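Local coordinates for probable thioesterase (Thermus thermophilus, PDB 1Z54) that probably hydrolyses fatty acyl-CoA thioesters and belongs to the 4-hydroxybenzoyl-CoA thioesterase family, at the interface of chains A and B. Residues are numbered along the deposited sequence; one frame, centred on the assembly and turned at random. Chains: chain A/B, probable thioesterase.

Contacts 1 and 2 belong to one two-fold symmetric interface between identical chains, with centres about 26 Å apart, and they share no residue. They still draw on the same stretches of the sequence. The loop before helix 24-39 gives A:His22 to contact 1 and B:Gln16 and B:Met17 to contact 2; the segment running into the strand at 58-63 gives A:Phe53 and A:Pro55 to contact 2 and the paired strands to contact 1. Contact 1 is a backbone seam, contact 2 a side-chain plug. With their twins they join two subunits, probably the hotdog dimer, within a deposited assembly of four copies.

Contact 1: the interface of chains A and B. Residues chain A 22, 61-63; chain B 56-59.
A:Phe63 and A:Leu61 dock edge to edge on B:Val57 and B:Leu59, the two strands running antiparallel and joining the sheets of two subunits, as hotdog-fold thioesterases commonly do, so this is probably the biological dimer seam. B:Leu59 gives its N-H to A:Leu61 O at 2.8 Å, and its O accepts from A:Leu61 N. One step along, A:Phe63 N donates to B:Val57 O at 2.8 Å from well above the carbonyl plane, 44° out of it, a skewed bond where the strand of chain B is only beginning.

The tight side is the one with the aromatic groups. B:Val56 works as a two-pronged wedge. With CG1 anti to the backbone N (chi1 174°), CG1 is turned towards A:Phe63, meeting CE2 of its ring at 3.7 Å, and CG2 towards A:His22. The side chains of A:His22 and B:Val56 cross at about a right angle; the CB-CG2 bond lies across the imidazole face, and CG2 stands over its centre, 3.6 Å above the plane, in a CH-pi contact. An alanine in place of A:His22 would probably open a gap beside CG2, taking away the ring it packs against and leaving contact with A:Phe63 through CG1. The A:Phe63 ring turns its edge to the backbone of chain B, with B:Val57 C and B:Glu58 N lying in its plane, and CD2 is 3.6 Å from that carbonyl carbon.

On the opposite face of the strand pair the side chains pack more loosely. A:Thr62 and B:Glu58 are paired in the ladder, but their side chains merely cross obliquely, on what is probably the solvent side. B:Glu58 runs out fully extended, and its carboxylate OE1 stays 4.1 Å from the A:Thr62 hydroxyl OG1. Its gamma methylene CG comes nearer, 3.3 Å from A:Leu61 O, the carbonyl already bonded to B:Leu59 N.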
loop_
_atom_site.group_PDB
_atom_site.type_symbol
_atom_site.label_atom_id
_atom_site.label_comp_id
_atom_site.label_asym_id
_atom_site.label_seq_id
_atom_site.Cartn_x
_atom_site.Cartn_y
_atom_site.Cartn_z
ATOM N N HIS A 22 0.039 -9.741 -5.698
ATOM C CA HIS A 22 -0.723 -10.672 -4.883
ATOM C C HIS A 22 -1.154 -10.164 -3.506
ATOM O O HIS A 22 -2.156 -10.643 -2.962
ATOM C CB HIS A 22 0.034 -11.999 -4.757
ATOM C CG HIS A 22 1.348 -11.888 -4.052
ATOM N ND1 HIS A 22 1.491 -12.137 -2.704
ATOM C CD2 HIS A 22 2.581 -11.565 -4.509
ATOM C CE1 HIS A 22 2.757 -11.976 -2.362
ATOM N NE2 HIS A 22 3.438 -11.630 -3.439
ATOM N N LEU A 61 -5.745 -17.393 -0.150
ATOM C CA LEU A 61 -5.974 -16.970 -1.519
ATOM C C LEU A 61 -5.298 -17.869 -2.532
ATOM O O LEU A 61 -4.137 -18.248 -2.370
ATOM C CB LEU A 61 -5.489 -15.528 -1.726
ATOM C CG LEU A 61 -6.509 -14.408 -1.500
ATOM C CD1 LEU A 61 -5.788 -13.119 -1.166
ATOM C CD2 LEU A 61 -7.381 -14.237 -2.748
ATOM N N THR A 62 -6.042 -18.207 -3.579
ATOM C CA THR A 62 -5.514 -19.030 -4.658
ATOM C C THR A 62 -5.648 -18.192 -5.915
ATOM O O THR A 62 -6.749 -17.797 -6.302
ATOM C CB THR A 62 -6.297 -20.349 -4.808
ATOM O OG1 THR A 62 -6.157 -21.113 -3.605
ATOM C CG2 THR A 62 -5.769 -21.163 -5.992
ATOM N N PHE A 63 -4.508 -17.906 -6.531
ATOM C CA PHE A 63 -4.448 -17.084 -7.729
ATOM C C PHE A 63 -4.451 -17.975 -8.967
ATOM O O PHE A 63 -3.525 -18.761 -9.174
ATOM C CB PHE A 63 -3.182 -16.221 -7.675
ATOM C CG PHE A 63 -3.038 -15.439 -6.392
ATOM C CD1 PHE A 63 -3.646 -14.194 -6.244
ATOM C CD2 PHE A 63 -2.304 -15.959 -5.319
ATOM C CE1 PHE A 63 -3.529 -13.471 -5.046
ATOM C CE2 PHE A 63 -2.181 -15.246 -4.117
ATOM C CZ PHE A 63 -2.795 -13.999 -3.982
ATOM N N VAL B 56 3.411 -15.986 -7.339
ATOM C CA VAL B 56 2.670 -16.622 -6.253
ATOM C C VAL B 56 1.362 -17.193 -6.795
ATOM O O VAL B 56 0.610 -16.486 -7.461
ATOM C CB VAL B 56 2.320 -15.613 -5.123
ATOM C CG1 VAL B 56 1.422 -16.279 -4.090
ATOM C CG2 VAL B 56 3.587 -15.100 -4.456
ATOM N N VAL B 57 1.099 -18.468 -6.511
ATOM C CA VAL B 57 -0.135 -19.119 -6.962
ATOM C C VAL B 57 -1.087 -19.347 -5.787
ATOM O O VAL B 57 -2.286 -19.546 -5.976
ATOM C CB VAL B 57 0.152 -20.474 -7.652
ATOM C CG1 VAL B 57 1.012 -20.246 -8.884
ATOM C CG2 VAL B 57 0.854 -21.427 -6.683
ATOM N N GLU B 58 -0.550 -19.327 -4.572
ATOM C CA GLU B 58 -1.379 -19.484 -3.382
ATOM C C GLU B 58 -0.706 -18.873 -2.167
ATOM O O GLU B 58 0.519 -18.907 -2.028
ATOM C CB GLU B 58 -1.694 -20.961 -3.101
ATOM C CG GLU B 58 -2.670 -21.149 -1.936
ATOM C CD GLU B 58 -2.971 -22.604 -1.629
ATOM O OE1 GLU B 58 -3.805 -22.861 -0.739
ATOM O OE2 GLU B 58 -2.370 -23.488 -2.268
ATOM N N LEU B 59 -1.529 -18.315 -1.284
ATOM C CA LEU B 59 -1.060 -17.680 -0.063
ATOM C C LEU B 59 -1.935 -18.078 1.116
ATOM O O LEU B 59 -3.152 -18.214 0.982
ATOM C CB LEU B 59 -1.102 -16.157 -0.218
ATOM C CG LEU B 59 -1.095 -15.366 1.092
ATOM C CD1 LEU B 59 0.241 -15.556 1.792
ATOM C CD2 LEU B 59 -1.346 -13.898 0.815
#

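Contact 2: the interface of chains A and B. Residues chain A 48, 53, 55, 110; chain B 16-17.
B:Met17 reaches from its loop into chain A, between A:Phe53 and A:Gln110, with A:Glu48 at its flank; in this hotdog-fold thioesterase of the 4-hydroxybenzoyl-CoA family the loop carries the Thr-Asp-Gln-Met-Gly sequence ahead of helix 24-39. The methionine slides past A:Phe53 in the opposite direction, passing above the plane along the CG-CD1 side of the ring, close also to CB, and not over its centre. B:Met17 CG is 3.8 Å from A:Phe53 CD1, and the terminal methyl CE is 3.7 Å from A:Phe53 CB.

A bend at the thioether (chi3 83°) swings CE towards A:Gln110, which comes the other way, tip to tip. The methyl meets the outer end of the amide, displaced from its plane: B:Met17 CE is 3.5 Å from A:Gln110 NE2 and 3.6 Å from its OE1, a spacing too even to tell the two ends of the amide apart. A:Pro55 CB borders the same methyl more distantly, at 4.2 Å.

A:Glu48 stands at about a right angle to the methionine, its carboxylate OE2 3.8 Å from B:Met17 CG. Within chain A its CD lies in the plane of the A:Phe53 ring, at the edge. The other carboxylate oxygen, OE1, takes a weak hydrogen bond from B:Gln16 NE2 at 3.2 Å; the bond is strongly bent, 126° at the hydrogen, with carboxylate and amide planes turned 35° from each other.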
loop_
_atom_site.group_PDB
_atom_site.type_symbol
_atom_site.label_atom_id
_atom_site.label_comp_id
_atom_site.label_asym_id
_atom_site.label_seq_id
_atom_site.Cartn_x
_atom_site.Cartn_y
_atom_site.Cartn_z
ATOM N N GLU A 48 -17.691 -0.561 14.090
ATOM C CA GLU A 48 -16.521 -0.239 14.911
ATOM C C GLU A 48 -16.790 0.972 15.807
ATOM O O GLU A 48 -16.153 1.143 16.847
ATOM C CB GLU A 48 -15.289 0.047 14.038
ATOM C CG GLU A 48 -14.792 -1.134 13.213
ATOM C CD GLU A 48 -13.288 -1.075 12.967
ATOM O OE1 GLU A 48 -12.752 0.046 12.810
ATOM O OE2 GLU A 48 -12.646 -2.151 12.925
ATOM N N PHE A 53 -15.616 -5.180 16.454
ATOM C CA PHE A 53 -14.685 -5.423 15.353
ATOM C C PHE A 53 -14.721 -6.855 14.829
ATOM O O PHE A 53 -15.054 -7.789 15.554
ATOM C CB PHE A 53 -13.257 -5.104 15.812
ATOM C CG PHE A 53 -13.134 -3.795 16.539
ATOM C CD1 PHE A 53 -12.980 -2.604 15.840
ATOM C CD2 PHE A 53 -13.211 -3.753 17.927
ATOM C CE1 PHE A 53 -12.902 -1.379 16.511
ATOM C CE2 PHE A 53 -13.136 -2.539 18.609
ATOM C CZ PHE A 53 -12.980 -1.346 17.898
ATOM N N PRO A 55 -11.906 -8.590 13.331
ATOM C CA PRO A 55 -10.522 -8.778 12.888
ATOM C C PRO A 55 -10.317 -10.106 12.153
ATOM O O PRO A 55 -11.007 -11.103 12.425
ATOM C CB PRO A 55 -9.732 -8.697 14.194
ATOM C CG PRO A 55 -10.692 -9.256 15.193
ATOM C CD PRO A 55 -11.989 -8.581 14.802
ATOM N N GLN A 110 -14.487 -8.935 18.010
ATOM C CA GLN A 110 -13.886 -8.250 19.141
ATOM C C GLN A 110 -14.770 -7.095 19.589
ATOM O O GLN A 110 -15.182 -6.262 18.785
ATOM C CB GLN A 110 -12.502 -7.727 18.757
ATOM C CG GLN A 110 -11.706 -7.127 19.905
ATOM C CD GLN A 110 -10.320 -6.687 19.468
ATOM O OE1 GLN A 110 -9.550 -7.476 18.917
ATOM N NE2 GLN A 110 -9.993 -5.424 19.715
ATOM N N GLN B 16 -6.811 1.331 11.553
ATOM C CA GLN B 16 -7.636 1.961 12.580
ATOM C C GLN B 16 -7.635 1.259 13.924
ATOM O O GLN B 16 -7.721 1.916 14.961
ATOM C CB GLN B 16 -9.084 2.101 12.095
ATOM C CG GLN B 16 -9.298 3.313 11.227
ATOM C CD GLN B 16 -10.729 3.479 10.770
ATOM O OE1 GLN B 16 -11.059 4.456 10.096
ATOM N NE2 GLN B 16 -11.587 2.536 11.135
ATOM N N MET B 17 -7.562 -0.068 13.910
ATOM C CA MET B 17 -7.537 -0.832 15.151
ATOM C C MET B 17 -6.197 -0.650 15.874
ATOM O O MET B 17 -5.992 -1.182 16.963
ATOM C CB MET B 17 -7.812 -2.322 14.877
ATOM C CG MET B 17 -9.307 -2.674 14.757
ATOM S SD MET B 17 -9.659 -4.445 14.533
ATOM C CE MET B 17 -9.621 -5.054 16.213
#